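Local coordinates for pyroglutamyl-peptidase I (Fervidobacterium islandicum, PDB 6LTQ) that removes the N-terminal pyroglutamyl residue from peptides as a cysteine peptidase and comes from a thermophilic keratin-degrading bacterium, at the interface of chains A and B. Coordinates in Å, arbitrary orientation; residue numbers count along the deposited sequence, not the author numbering. Chains: chain A/B, Pyroglutamyl-peptidase I.

The interface of chains A and B. Residues chain A 94-95, 149; chain B 97, 99, 101, 150, 153.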
# COMPACT_ATOMS: atom_id res chain seq x y z
N ARG A 94 10.64 -0.62 18.16
CA ARG A 94 11.21 0.22 19.20
C ARG A 94 10.31 0.38 20.43
O ARG A 94 10.82 0.71 21.51
CB ARG A 94 11.51 1.60 18.62
CG ARG A 94 12.41 2.46 19.51
CD ARG A 94 12.98 3.66 18.74
NE ARG A 94 14.12 4.22 19.46
CZ ARG A 94 14.91 5.19 18.99
NH1 ARG A 94 14.67 5.72 17.80
NH2 ARG A 94 15.92 5.61 19.72
N VAL A 95 9.00 0.18 20.28
CA VAL A 95 8.01 0.57 21.28
C VAL A 95 7.17 -0.65 21.64
O VAL A 95 6.66 -1.34 20.75
CB VAL A 95 7.09 1.70 20.76
CG1 VAL A 95 5.96 1.98 21.76
CG2 VAL A 95 7.86 2.97 20.52
N TYR A 149 7.49 1.75 15.05
CA TYR A 149 7.07 2.35 16.31
C TYR A 149 5.76 1.77 16.81
O TYR A 149 5.21 2.26 17.82
CB TYR A 149 7.00 3.88 16.18
CG TYR A 149 8.38 4.45 16.12
CD1 TYR A 149 9.08 4.49 14.92
CD2 TYR A 149 9.03 4.89 17.28
CE1 TYR A 149 10.39 4.98 14.87
CE2 TYR A 149 10.32 5.39 17.23
CZ TYR A 149 10.99 5.43 16.01
OH TYR A 149 12.29 5.90 15.94
N ILE B 97 5.02 9.51 21.89
CA ILE B 97 6.25 8.97 22.43
C ILE B 97 7.26 10.09 22.66
O ILE B 97 7.25 11.13 22.01
CB ILE B 97 6.85 7.88 21.53
CG1 ILE B 97 7.25 8.47 20.18
CG2 ILE B 97 5.85 6.73 21.35
CD1 ILE B 97 8.29 7.62 19.47
N LEU B 99 10.18 11.28 21.89
CA LEU B 99 11.26 11.19 20.91
C LEU B 99 11.05 12.18 19.78
O LEU B 99 9.96 12.23 19.20
CB LEU B 99 11.35 9.77 20.32
CG LEU B 99 12.66 9.49 19.59
CD1 LEU B 99 13.79 9.44 20.63
CD2 LEU B 99 12.60 8.20 18.78
N ASP B 101 12.68 12.54 16.08
CA ASP B 101 13.53 11.79 15.16
C ASP B 101 12.99 11.93 13.75
O ASP B 101 11.95 11.35 13.43
CB ASP B 101 13.61 10.33 15.57
CG ASP B 101 14.72 9.61 14.87
OD1 ASP B 101 15.87 10.06 15.03
OD2 ASP B 101 14.46 8.63 14.15
N THR B 150 0.98 5.07 16.15
CA THR B 150 2.17 5.90 16.04
C THR B 150 1.79 7.17 15.30
O THR B 150 1.24 7.13 14.20
CB THR B 150 3.32 5.17 15.33
OG1 THR B 150 4.35 6.13 15.06
CG2 THR B 150 2.88 4.54 14.02
N GLN B 153 7.40 10.83 14.76
CA GLN B 153 8.37 11.38 15.70
C GLN B 153 8.78 12.79 15.29
O GLN B 153 9.92 13.21 15.52
CB GLN B 153 9.61 10.48 15.82
CG GLN B 153 9.30 9.04 16.27
CD GLN B 153 8.72 8.22 15.13
OE1 GLN B 153 7.70 7.53 15.28
NE2 GLN B 153 9.36 8.31 14.00
O HOH W 1 13.50 6.07 13.26
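With CG anti to the carbonyl carbon (chi1 -73°), A:Tyr149 reaches over to chain B and lays one ring face on the side-chain amide of B:Gln153, whose own chain is bent at chi2 (77°) and brings that amide beneath the ring. The two planes lie 16° apart, a stack of amide on aromatic ring. The amide oxygen OE1 of B:Gln153 sits toward the rim of that face, 3.3 Å from CG of A:Tyr149, while NE2 lies nearer CE1. CD1 of B:Ile97 comes in over the CD2-CE2 rim on the same face as the amide, 3.6 Å from CD2 of A:Tyr149; near the ring's root, OG1 of B:Thr150 lies 3.7 Å from CB of A:Tyr149.

The phenol end shows how one residue can combine packing with a polar link. From within its own chain, the extended A:Arg94 donates NH1 to OH of A:Tyr149 (3.0 Å), with the hydroxyl close to the guanidinium plane. Methyl CD2 of B:Leu99 packs against this pair, 3.4 Å from NH1 of A:Arg94. Water 1, in the ring plane, lies 2.9 Å from OH of A:Tyr149 and the same distance from carboxylate OD2 of B:Asp101, bridging the chains.

This patch of a two-fold interface, which may contribute to assembly, joins A:Tyr149, directly after strand 145-148, and A:Arg94, between strands 90-93 and 95-97, to B:Ile97 at the end of strand 95-97 and to loop residues B:Leu99, B:Asp101, B:Thr150 and B:Gln153.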